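Local coordinates for protein Wss1p (Saccharomyces cerevisiae FostersO, PDB 5XBN) that cleaves DNA-binding proteins as a zinc-dependent, DNA-assisted endopeptidase and so helps repair toxic DNA-protein cross-links, at residues Leu114-Thr118 / Lys132-Ile137; Lys54-Leu58 / Arg139-Glu144; His63-Thr67 / Leu117-Leu121; Asn68-Pro74 / Lys89-Arg95. All coordinates share one frame; numbering follows the deposited sequence.

Interaction 1: Leu114-Thr118 / Lys132-Ile137; sequences LHELT and KLDELI. With ZN (zinc ion), chain B.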
# COMPACT_ATOMS: atom_id res chain seq x y z
N LEU A 114 -3.49 -3.57 -1.04
CA LEU A 114 -4.91 -3.87 -1.16
C LEU A 114 -5.43 -4.64 0.05
O LEU A 114 -6.56 -4.43 0.49
CB LEU A 114 -5.18 -4.65 -2.45
CG LEU A 114 -4.82 -3.90 -3.75
CD1 LEU A 114 -5.12 -4.76 -4.97
CD2 LEU A 114 -5.54 -2.58 -3.84
N HIS A 115 -4.60 -5.53 0.60
CA HIS A 115 -4.92 -6.20 1.86
C HIS A 115 -5.20 -5.17 2.94
O HIS A 115 -6.19 -5.25 3.67
CB HIS A 115 -3.76 -7.12 2.29
CG HIS A 115 -3.99 -7.85 3.57
ND1 HIS A 115 -4.09 -9.23 3.63
CD2 HIS A 115 -4.12 -7.42 4.85
CE1 HIS A 115 -4.28 -9.61 4.88
NE2 HIS A 115 -4.30 -8.53 5.65
N GLU A 116 -4.31 -4.20 3.08
CA GLU A 116 -4.49 -3.23 4.15
C GLU A 116 -5.65 -2.28 3.91
O GLU A 116 -6.30 -1.87 4.86
CB GLU A 116 -3.20 -2.42 4.37
CG GLU A 116 -2.01 -3.31 4.72
CD GLU A 116 -2.24 -4.18 5.94
OE1 GLU A 116 -3.05 -3.81 6.81
OE2 GLU A 116 -1.59 -5.24 6.04
N LEU A 117 -5.92 -1.92 2.65
CA LEU A 117 -7.10 -1.11 2.34
C LEU A 117 -8.38 -1.85 2.73
O LEU A 117 -9.34 -1.24 3.18
CB LEU A 117 -7.15 -0.74 0.86
CG LEU A 117 -6.19 0.39 0.48
CD1 LEU A 117 -6.14 0.53 -1.04
CD2 LEU A 117 -6.62 1.70 1.16
N THR A 118 -8.38 -3.16 2.56
CA THR A 118 -9.56 -3.95 2.92
C THR A 118 -9.86 -3.79 4.42
O THR A 118 -11.02 -3.77 4.82
CB THR A 118 -9.35 -5.44 2.56
OG1 THR A 118 -9.06 -5.56 1.16
CG2 THR A 118 -10.58 -6.27 2.88
N LYS A 132 -13.95 -9.22 -0.18
CA LYS A 132 -13.65 -7.85 -0.57
C LYS A 132 -12.25 -7.73 -1.17
O LYS A 132 -12.06 -7.06 -2.19
CB LYS A 132 -13.79 -6.92 0.64
CG LYS A 132 -13.47 -5.47 0.34
CD LYS A 132 -14.50 -4.89 -0.59
CE LYS A 132 -14.12 -3.49 -1.03
NZ LYS A 132 -15.22 -2.94 -1.86
N LEU A 133 -11.26 -8.38 -0.55
CA LEU A 133 -9.89 -8.28 -1.04
C LEU A 133 -9.80 -8.86 -2.44
O LEU A 133 -9.12 -8.32 -3.31
CB LEU A 133 -8.92 -8.99 -0.08
CG LEU A 133 -7.48 -9.13 -0.57
CD1 LEU A 133 -6.90 -7.78 -0.96
CD2 LEU A 133 -6.64 -9.81 0.51
N ASP A 134 -10.49 -9.96 -2.66
CA ASP A 134 -10.54 -10.56 -3.99
C ASP A 134 -11.14 -9.60 -5.02
O ASP A 134 -10.61 -9.48 -6.13
CB ASP A 134 -11.33 -11.86 -3.93
CG ASP A 134 -11.56 -12.44 -5.29
OD1 ASP A 134 -10.62 -13.03 -5.85
OD2 ASP A 134 -12.69 -12.28 -5.80
N GLU A 135 -12.22 -8.90 -4.67
CA GLU A 135 -12.78 -7.89 -5.57
C GLU A 135 -11.79 -6.75 -5.85
O GLU A 135 -11.70 -6.28 -6.98
CB GLU A 135 -14.07 -7.28 -5.01
CG GLU A 135 -15.25 -8.26 -4.94
CD GLU A 135 -15.67 -8.76 -6.32
OE1 GLU A 135 -15.71 -7.94 -7.27
OE2 GLU A 135 -15.97 -9.97 -6.44
N LEU A 136 -11.06 -6.31 -4.82
CA LEU A 136 -10.13 -5.20 -5.02
C LEU A 136 -8.97 -5.59 -5.92
O LEU A 136 -8.58 -4.83 -6.81
CB LEU A 136 -9.60 -4.70 -3.68
CG LEU A 136 -10.67 -4.09 -2.78
CD1 LEU A 136 -10.06 -3.70 -1.44
CD2 LEU A 136 -11.36 -2.90 -3.43
N ILE A 137 -8.42 -6.77 -5.67
CA ILE A 137 -7.30 -7.27 -6.47
C ILE A 137 -7.72 -7.38 -7.93
O ILE A 137 -6.98 -6.95 -8.82
CB ILE A 137 -6.81 -8.64 -5.95
CG1 ILE A 137 -6.09 -8.44 -4.62
CG2 ILE A 137 -5.89 -9.34 -6.98
CD1 ILE A 137 -5.83 -9.74 -3.87
ZN ZN B . -4.80 -8.46 7.55
O HOH W 1 -3.37 -8.61 8.88
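Leu133 sets its two methyls against the zinc-binding HExxH helix, 106-118, which meets helix 127-145 with segment axes 9.3 Å apart and 133° between their directions. With CG anti to the backbone N (chi1 171°), the isobutyl end of Leu133 swings toward the other helix. Its CD1 presses on the backbone where Leu114 passes into His115, 3.6 Å from Leu114 C, while CD2 lies 4.1 Å from His115 ND1, oblique to the ring. That nitrogen is on the side of the ring remote from the metal; His115 NE2 holds the zinc ion at 2.0 Å, together with His119, His125 and a water. Leu133 therefore touches a metal ligand from behind, and Phe129 of the same helix meets that ring edge-to-face. Glu116, probably the catalytic residue, points away from this interface.

One turn on from Leu133, Ile137 is crossed obliquely by Leu114 of the other helix, Leu114 CD1 lying 3.6 Å from Ile137 CA. At the other end, Thr118 and Lys132 run past each other in opposite directions, the methyl CG2 lying along the aliphatic part of the lysine, whose NZ bonds to Asn62. The buried hydroxyl of Thr118 is satisfied within its own helix: OG1 donates to Leu114 O at 2.8 Å, from the carbonyl face opposite to that used by Thr118 N. The same OG1 also has an apolar neighbour, Leu136 CD1, 3.3 Å away.

Interaction 2: Lys54-Leu58 / Arg139-Glu144; sequences KVSYL and RQWVIE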
# COMPACT_ATOMS: atom_id res chain seq x y z
N LYS A 54 -1.04 4.67 -8.11
CA LYS A 54 -1.66 3.58 -8.85
C LYS A 54 -2.99 3.16 -8.22
O LYS A 54 -3.88 2.72 -8.95
CB LYS A 54 -0.72 2.39 -8.94
CG LYS A 54 0.36 2.58 -10.01
CD LYS A 54 1.27 1.37 -10.08
CE LYS A 54 0.99 0.56 -11.35
NZ LYS A 54 1.74 -0.73 -11.35
N VAL A 55 -3.13 3.28 -6.90
CA VAL A 55 -4.41 2.91 -6.26
C VAL A 55 -5.43 4.03 -6.14
O VAL A 55 -6.46 3.86 -5.50
CB VAL A 55 -4.24 2.34 -4.83
CG1 VAL A 55 -3.53 1.06 -4.87
CG2 VAL A 55 -3.56 3.34 -3.88
N SER A 56 -5.15 5.17 -6.75
CA SER A 56 -6.00 6.34 -6.55
C SER A 56 -7.42 6.13 -7.06
O SER A 56 -8.42 6.49 -6.40
CB SER A 56 -5.36 7.57 -7.22
OG SER A 56 -5.23 7.37 -8.62
N TYR A 57 -7.53 5.52 -8.22
CA TYR A 57 -8.84 5.34 -8.84
C TYR A 57 -9.70 4.37 -8.03
O TYR A 57 -10.89 4.60 -7.82
CB TYR A 57 -8.66 4.83 -10.28
CG TYR A 57 -9.90 4.97 -11.15
CD1 TYR A 57 -10.85 3.96 -11.19
CD2 TYR A 57 -10.09 6.09 -11.94
CE1 TYR A 57 -11.98 4.07 -12.00
CE2 TYR A 57 -11.22 6.20 -12.76
CZ TYR A 57 -12.15 5.19 -12.78
OH TYR A 57 -13.27 5.28 -13.58
N LEU A 58 -9.07 3.28 -7.58
CA LEU A 58 -9.74 2.25 -6.78
C LEU A 58 -10.23 2.86 -5.47
O LEU A 58 -11.35 2.61 -5.03
CB LEU A 58 -8.80 1.07 -6.52
CG LEU A 58 -9.36 -0.15 -5.77
CD1 LEU A 58 -10.36 -0.89 -6.62
CD2 LEU A 58 -8.24 -1.07 -5.34
N ARG A 139 -10.20 -5.79 -9.49
CA ARG A 139 -10.52 -4.50 -10.06
C ARG A 139 -9.25 -3.68 -10.30
O ARG A 139 -9.15 -2.99 -11.31
CB ARG A 139 -11.48 -3.76 -9.14
CG ARG A 139 -11.83 -2.37 -9.59
CD ARG A 139 -12.42 -2.37 -10.98
NE ARG A 139 -12.83 -1.02 -11.33
CZ ARG A 139 -13.04 -0.60 -12.56
NH1 ARG A 139 -12.89 -1.43 -13.58
NH2 ARG A 139 -13.40 0.66 -12.77
N GLN A 140 -8.30 -3.76 -9.38
CA GLN A 140 -7.07 -2.98 -9.51
C GLN A 140 -6.33 -3.35 -10.80
O GLN A 140 -5.77 -2.48 -11.48
CB GLN A 140 -6.15 -3.17 -8.30
CG GLN A 140 -4.82 -2.43 -8.43
CD GLN A 140 -4.97 -0.91 -8.50
OE1 GLN A 140 -6.00 -0.35 -8.09
NE2 GLN A 140 -3.94 -0.24 -9.01
N TRP A 141 -6.34 -4.63 -11.14
CA TRP A 141 -5.68 -5.05 -12.38
C TRP A 141 -6.30 -4.38 -13.59
O TRP A 141 -5.58 -3.89 -14.46
CB TRP A 141 -5.75 -6.57 -12.58
CG TRP A 141 -5.31 -6.98 -13.97
CD1 TRP A 141 -6.11 -7.17 -15.07
CD2 TRP A 141 -3.98 -7.22 -14.41
NE1 TRP A 141 -5.35 -7.53 -16.16
CE2 TRP A 141 -4.04 -7.57 -15.78
CE3 TRP A 141 -2.74 -7.20 -13.77
CZ2 TRP A 141 -2.90 -7.88 -16.52
CZ3 TRP A 141 -1.60 -7.50 -14.52
CH2 TRP A 141 -1.69 -7.84 -15.87
N VAL A 142 -7.63 -4.38 -13.65
CA VAL A 142 -8.34 -3.80 -14.78
C VAL A 142 -8.08 -2.31 -14.86
O VAL A 142 -7.91 -1.76 -15.94
CB VAL A 142 -9.87 -4.04 -14.70
CG1 VAL A 142 -10.61 -3.30 -15.81
CG2 VAL A 142 -10.18 -5.53 -14.74
N ILE A 143 -8.09 -1.65 -13.70
CA ILE A 143 -7.78 -0.23 -13.66
C ILE A 143 -6.40 0.08 -14.26
O ILE A 143 -6.24 1.03 -15.02
CB ILE A 143 -7.83 0.30 -12.21
CG1 ILE A 143 -9.28 0.34 -11.73
CG2 ILE A 143 -7.17 1.66 -12.11
CD1 ILE A 143 -9.45 0.59 -10.20
N GLU A 144 -5.42 -0.73 -13.91
CA GLU A 144 -4.05 -0.52 -14.40
C GLU A 144 -3.97 -0.82 -15.89
O GLU A 144 -3.35 -0.07 -16.64
CB GLU A 144 -3.06 -1.38 -13.63
CG GLU A 144 -2.89 -0.96 -12.17
CD GLU A 144 -1.84 -1.78 -11.44
OE1 GLU A 144 -1.02 -2.43 -12.13
OE2 GLU A 144 -1.83 -1.79 -10.18
O HOH W 2 -6.66 2.32 -8.72
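Gln140 makes a nearly straight hydrogen bond to the 54-58 segment, NE2 donating to Lys54 O at 3.0 Å with an N-H...O angle of 170°. The donor comes from well above the carbonyl plane, not along a lone pair. The second N-H is also used: Gln140 NE2 bonds to Glu144 OE2, 2.9 Å away, on that oxygen's anti lone pair. Both acceptors lie close to the plane of the carboxamide, so its rotation is fixed. At the oxygen end of the amide, Gln140 OE1 accepts from a water at 2.8 Å that also donates to Lys54 O and accepts from Leu58 N. A bend at chi2 (63°) carries the amide to this position. A leucine in place of Gln140 has no amide to offer, and would probably leave Lys54 O without its direct side-chain donor and the Glu144 carboxylate freer to turn.

These bonds join two elements of the WLM metalloprotease domain: helix 127-145 and the junction at Val55, where helix 41-54 gives way to helix 56-62.

Among the charged groups, Lys54 NZ forms a salt bridge with Glu144 OE1, its hydrogen bond long and weak at 3.3 Å, the two chains crossing at about a right angle. Arg139 pairs with Glu61; its NH2 sits at the edge of the Tyr57 ring, 3.8 Å from CE1, with guanidinium and ring planes 65° apart.

Among apolar contacts, Leu58 and the aliphatic part of Arg139 slide past each other, Leu58 CD1 3.6 Å from Arg139 CG, and Ile143 CD1 touches both Leu58 CB and Tyr57 CD1 at 3.8 Å.

Interaction 3: His63-Thr67 / Leu117-Leu121; sequences HFKVT and LTHNL. With ZN (zinc ion), chain B.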
# COMPACT_ATOMS: atom_id res chain seq x y z
N HIS A 63 -14.58 4.80 -2.00
CA HIS A 63 -14.67 5.84 -0.97
C HIS A 63 -13.68 5.62 0.16
O HIS A 63 -13.96 5.93 1.32
CB HIS A 63 -16.10 5.92 -0.41
CG HIS A 63 -17.15 5.85 -1.47
ND1 HIS A 63 -17.22 6.75 -2.52
CD2 HIS A 63 -18.18 4.99 -1.65
CE1 HIS A 63 -18.23 6.44 -3.30
NE2 HIS A 63 -18.84 5.38 -2.80
N PHE A 64 -12.50 5.09 -0.17
CA PHE A 64 -11.44 4.87 0.80
C PHE A 64 -10.65 6.15 1.02
O PHE A 64 -10.33 6.86 0.06
CB PHE A 64 -10.46 3.79 0.33
CG PHE A 64 -11.01 2.38 0.33
CD1 PHE A 64 -12.05 2.01 1.18
CD2 PHE A 64 -10.46 1.43 -0.51
CE1 PHE A 64 -12.53 0.70 1.16
CE2 PHE A 64 -10.92 0.13 -0.52
CZ PHE A 64 -11.95 -0.24 0.31
N LYS A 65 -10.32 6.41 2.28
CA LYS A 65 -9.42 7.50 2.66
C LYS A 65 -8.31 6.97 3.56
O LYS A 65 -8.57 6.12 4.40
CB LYS A 65 -10.17 8.61 3.40
CG LYS A 65 -11.21 9.34 2.55
CD LYS A 65 -10.55 10.20 1.48
CE LYS A 65 -11.59 11.03 0.73
NZ LYS A 65 -10.95 11.93 -0.27
N VAL A 66 -7.09 7.46 3.36
CA VAL A 66 -5.95 7.14 4.24
C VAL A 66 -5.26 8.44 4.64
O VAL A 66 -5.05 9.29 3.79
CB VAL A 66 -4.94 6.19 3.57
CG1 VAL A 66 -3.68 6.00 4.44
CG2 VAL A 66 -5.58 4.84 3.27
N THR A 67 -4.93 8.61 5.91
CA THR A 67 -4.26 9.84 6.31
C THR A 67 -2.77 9.72 6.02
O THR A 67 -2.21 10.52 5.28
CB THR A 67 -4.51 10.18 7.78
OG1 THR A 67 -5.93 10.33 7.98
CG2 THR A 67 -3.81 11.48 8.15
N LEU A 117 -5.92 -1.92 2.65
CA LEU A 117 -7.10 -1.11 2.34
C LEU A 117 -8.38 -1.85 2.73
O LEU A 117 -9.34 -1.24 3.18
CB LEU A 117 -7.15 -0.74 0.86
CG LEU A 117 -6.19 0.39 0.48
CD1 LEU A 117 -6.14 0.53 -1.04
CD2 LEU A 117 -6.62 1.70 1.16
N THR A 118 -8.38 -3.16 2.56
CA THR A 118 -9.56 -3.95 2.92
C THR A 118 -9.86 -3.79 4.42
O THR A 118 -11.02 -3.77 4.82
CB THR A 118 -9.35 -5.44 2.56
OG1 THR A 118 -9.06 -5.56 1.16
CG2 THR A 118 -10.58 -6.27 2.88
N HIS A 119 -8.81 -3.61 5.23
CA HIS A 119 -8.97 -3.39 6.67
C HIS A 119 -9.54 -2.01 7.03
O HIS A 119 -9.86 -1.77 8.20
CB HIS A 119 -7.62 -3.58 7.38
CG HIS A 119 -7.21 -5.01 7.57
ND1 HIS A 119 -8.08 -5.97 8.06
CD2 HIS A 119 -6.04 -5.64 7.34
CE1 HIS A 119 -7.45 -7.13 8.12
NE2 HIS A 119 -6.21 -6.96 7.70
N ASN A 120 -9.67 -1.11 6.06
CA ASN A 120 -10.46 0.12 6.30
C ASN A 120 -11.90 -0.25 6.61
O ASN A 120 -12.60 0.48 7.33
CB ASN A 120 -10.43 1.05 5.08
CG ASN A 120 -9.19 1.92 5.03
OD1 ASN A 120 -8.12 1.54 5.54
ND2 ASN A 120 -9.31 3.10 4.41
N LEU A 121 -12.35 -1.38 6.07
CA LEU A 121 -13.73 -1.82 6.22
C LEU A 121 -13.89 -3.00 7.17
O LEU A 121 -14.84 -3.04 7.97
CB LEU A 121 -14.32 -2.24 4.87
CG LEU A 121 -14.56 -1.17 3.81
CD1 LEU A 121 -14.98 -1.82 2.50
CD2 LEU A 121 -15.63 -0.20 4.28
ZN ZN B . -4.80 -8.46 7.55
O HOH W 3 -11.87 4.60 4.19
O HOH W 1 -3.37 -8.61 8.88
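A backbone carbonyl faces an aromatic ring where Leu117 O stands over one face of Phe64, 4.0 Å from CZ and displaced toward the rim. The carbonyl belongs to the zinc-binding HExxH helix, 106-118, and the ring to the connection between helix 56-62, which finishes in a Schellman motif at His63, and strand 66-72. Leu117 O is also taken up by the backbone N of Asn120, so the ring is an additional neighbour rather than its sole partner.

Phe64 has CG anti to its carbonyl carbon (chi1 -70°), which directs the ring at the other segment. Leu121 CD1 meets it at the edge and in plane, 3.8 Å from Phe64 CE1, the two side chains crossing at about a right angle. Leu117 lies obliquely to the phenyl group, with CB 4.1 Å from Phe64 CE2. Its CD2 in turn touches Val66 CG2 at 3.9 Å, and Met59 of helix 56-62 packs against Phe64, Val66 and Leu117.

The polar part centres on Asn120. ND2 gives a weak, bent hydrogen bond to Lys65 O, 3.1 Å long with an angle of 127° at the hydrogen. A water 3.0 Å from Asn120 ND2 accepts from it and also from Lys65 N, so the amide nitrogen reaches Lys65 O directly, if weakly, and Lys65 N through the water. Asn120 OD1 accepts from Asn83 ND2, while the Lys65 side chain leads off to His28.

His119, between these contact residues, directs its ring to the catalytic metal, NE2 binding the zinc ion at 2.1 Å.

Interaction 4: Asn68-Pro74 / Lys89-Arg95; sequences NLVEFYP and KIMLRLR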
# COMPACT_ATOMS: atom_id res chain seq x y z
N ASN A 68 -2.13 8.70 6.59
CA ASN A 68 -0.71 8.45 6.38
C ASN A 68 -0.45 7.10 5.73
O ASN A 68 -0.95 6.09 6.21
CB ASN A 68 0.06 8.47 7.71
CG ASN A 68 0.02 9.82 8.38
OD1 ASN A 68 0.64 10.76 7.92
ND2 ASN A 68 -0.70 9.91 9.49
N LEU A 69 0.35 7.09 4.67
CA LEU A 69 0.85 5.85 4.08
C LEU A 69 2.35 5.85 4.25
O LEU A 69 3.03 6.68 3.66
CB LEU A 69 0.47 5.74 2.60
CG LEU A 69 1.08 4.54 1.87
CD1 LEU A 69 0.63 3.25 2.50
CD2 LEU A 69 0.72 4.58 0.38
N VAL A 70 2.89 4.93 5.03
CA VAL A 70 4.29 5.02 5.39
C VAL A 70 5.01 3.67 5.27
O VAL A 70 4.39 2.61 5.31
CB VAL A 70 4.46 5.56 6.84
CG1 VAL A 70 3.82 6.95 7.01
CG2 VAL A 70 3.87 4.60 7.83
N GLU A 71 6.33 3.73 5.12
CA GLU A 71 7.18 2.54 5.11
C GLU A 71 7.50 2.10 6.53
O GLU A 71 7.71 2.94 7.41
CB GLU A 71 8.48 2.82 4.38
CG GLU A 71 9.46 1.66 4.42
CD GLU A 71 10.79 1.99 3.80
OE1 GLU A 71 11.10 3.19 3.63
OE2 GLU A 71 11.52 1.04 3.47
N PHE A 72 7.55 0.79 6.78
CA PHE A 72 8.16 0.30 8.01
C PHE A 72 8.98 -0.93 7.65
O PHE A 72 8.97 -1.36 6.50
CB PHE A 72 7.10 0.11 9.14
CG PHE A 72 6.19 -1.10 9.01
CD1 PHE A 72 5.62 -1.68 10.14
CD2 PHE A 72 5.93 -1.68 7.78
CE1 PHE A 72 4.75 -2.78 10.03
CE2 PHE A 72 5.10 -2.78 7.67
CZ PHE A 72 4.51 -3.33 8.79
N TYR A 73 9.77 -1.42 8.60
CA TYR A 73 10.69 -2.52 8.34
C TYR A 73 10.86 -3.30 9.64
O TYR A 73 11.90 -3.23 10.29
CB TYR A 73 12.05 -1.99 7.84
CG TYR A 73 12.96 -3.04 7.26
CD1 TYR A 73 12.67 -3.65 6.05
CD2 TYR A 73 14.11 -3.42 7.93
CE1 TYR A 73 13.50 -4.62 5.52
CE2 TYR A 73 14.95 -4.40 7.41
CZ TYR A 73 14.64 -4.99 6.21
OH TYR A 73 15.48 -5.96 5.69
N PRO A 74 9.80 -4.03 10.04
CA PRO A 74 9.79 -4.63 11.38
C PRO A 74 10.75 -5.81 11.50
O PRO A 74 11.03 -6.47 10.50
CB PRO A 74 8.34 -5.08 11.55
CG PRO A 74 7.83 -5.26 10.17
CD PRO A 74 8.54 -4.25 9.32
N LYS A 89 -3.51 5.24 9.53
CA LYS A 89 -2.14 4.96 9.09
C LYS A 89 -2.07 3.58 8.48
O LYS A 89 -2.52 2.60 9.08
CB LYS A 89 -1.15 5.09 10.26
CG LYS A 89 0.32 4.98 9.84
CD LYS A 89 1.26 4.99 11.04
CE LYS A 89 1.27 6.32 11.76
NZ LYS A 89 2.16 6.27 12.97
N ILE A 90 -1.54 3.49 7.26
CA ILE A 90 -1.21 2.19 6.70
C ILE A 90 0.28 2.13 6.58
O ILE A 90 0.90 3.05 6.05
CB ILE A 90 -1.88 1.96 5.33
CG1 ILE A 90 -3.36 1.66 5.55
CG2 ILE A 90 -1.24 0.77 4.63
CD1 ILE A 90 -4.13 1.49 4.26
N MSE A 91 0.87 1.07 7.14
CA MSE A 91 2.31 0.84 7.03
C MSE A 91 2.57 -0.27 6.02
O MSE A 91 1.87 -1.27 6.00
CB MSE A 91 2.91 0.50 8.41
CG MSE A 91 2.76 1.67 9.36
SE MSE A 91 3.29 1.46 11.25
CE MSE A 91 1.82 0.38 11.83
N LEU A 92 3.57 -0.06 5.17
CA LEU A 92 3.95 -1.06 4.17
C LEU A 92 5.43 -1.37 4.28
O LEU A 92 6.25 -0.47 4.34
CB LEU A 92 3.68 -0.55 2.75
CG LEU A 92 2.26 -0.26 2.26
CD1 LEU A 92 2.32 0.28 0.82
CD2 LEU A 92 1.42 -1.52 2.35
N ARG A 93 5.77 -2.66 4.28
CA ARG A 93 7.15 -3.08 4.09
C ARG A 93 7.50 -2.93 2.62
O ARG A 93 6.81 -3.49 1.77
CB ARG A 93 7.36 -4.52 4.54
CG ARG A 93 8.80 -5.00 4.36
CD ARG A 93 8.92 -6.50 4.58
NE ARG A 93 8.74 -6.90 5.97
CZ ARG A 93 9.71 -6.89 6.88
NH1 ARG A 93 10.93 -6.48 6.56
NH2 ARG A 93 9.46 -7.29 8.12
N LEU A 94 8.56 -2.18 2.32
CA LEU A 94 9.00 -1.96 0.94
C LEU A 94 10.23 -2.78 0.59
O LEU A 94 10.53 -2.99 -0.58
CB LEU A 94 9.33 -0.48 0.71
CG LEU A 94 8.23 0.56 0.93
CD1 LEU A 94 8.78 1.93 0.59
CD2 LEU A 94 7.00 0.25 0.10
N ARG A 95 10.93 -3.25 1.61
CA ARG A 95 12.25 -3.86 1.43
C ARG A 95 12.28 -5.33 1.85
O ARG A 95 11.59 -5.72 2.78
CB ARG A 95 13.28 -3.08 2.23
CG ARG A 95 13.44 -1.64 1.79
CD ARG A 95 14.17 -0.83 2.84
NE ARG A 95 14.18 0.58 2.51
CZ ARG A 95 15.10 1.16 1.76
NH1 ARG A 95 16.11 0.44 1.26
NH2 ARG A 95 15.02 2.46 1.49
O HOH W 4 10.57 -1.43 4.16
O HOH W 5 13.53 4.23 2.83
O HOH W 6 12.93 -7.29 8.38
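Asn68 to Glu71 pair with Lys89 to Leu92 as neighbouring parallel strands of the mixed sheet. Backbone bonds alternate between them: Val70 N donates to Ile90 O at 2.9 Å, and Leu92 N to Val70 O at 2.8 Å.

On the face covered by helices 41-54 and 106-118, Leu69 CD1 meets Ile90 CG2 and Leu92 CD1. On the other, Val70 CG2 lies beside CG of Met91, a selenomethionine, at a tight 3.5 Å. Phe72, its CG in the crowded position between backbone N and carbonyl carbon (chi1 74°), has its ring clamped between two aliphatic groups. Met91 CB makes a CH-pi contact 3.7 Å from the centroid and 10° off the normal, and Pro74 CD covers the opposite face.

Of the charged groups, Arg95 NE donates to the syn lone pair of Glu71 OE2 at 2.9 Å, carboxylate and guanidinium only 14° from coplanar. A water bridges Glu71 OE1 and Arg95 NH2; Leu35 N also bonds to OE1, and Arg95 NH1 to Pro39 O. Arg93 NH2 reaches Pro74 O at 3.0 Å; its NE goes to Leu79. An alanine at Glu71 removes the carboxylate, which would probably leave the charge of Arg95 unbalanced here and Leu35 N without this acceptor.

Buried yet gripped through both oxygens, the Glu71 carboxylate probably stays ionised, balanced by the arginine beside it.

Interactions 1 and 3 lie on two sides of the HExxH helix, their centres about 10 Å apart; they share Leu117 and Thr118, and each contributes a histidine to the same zinc ion. Interaction 2 extends the helix 127-145 side of interaction 1 away from the metal: the two touch where Leu114 CD2 comes 3.4 Å from Leu58 CD2. Interaction 4 lies on the sheet side, about 17 Å from interaction 1 between centres. Its Ile90 reaches the helix, with CG2 3.8 Å from CB of Glu116, the probable catalytic residue. Ile90 also joins interaction 3, CD1 lying 3.8 Å from Val66 CG2. Interactions 2 and 4 do not touch: their nearest atoms are about 6 Å apart.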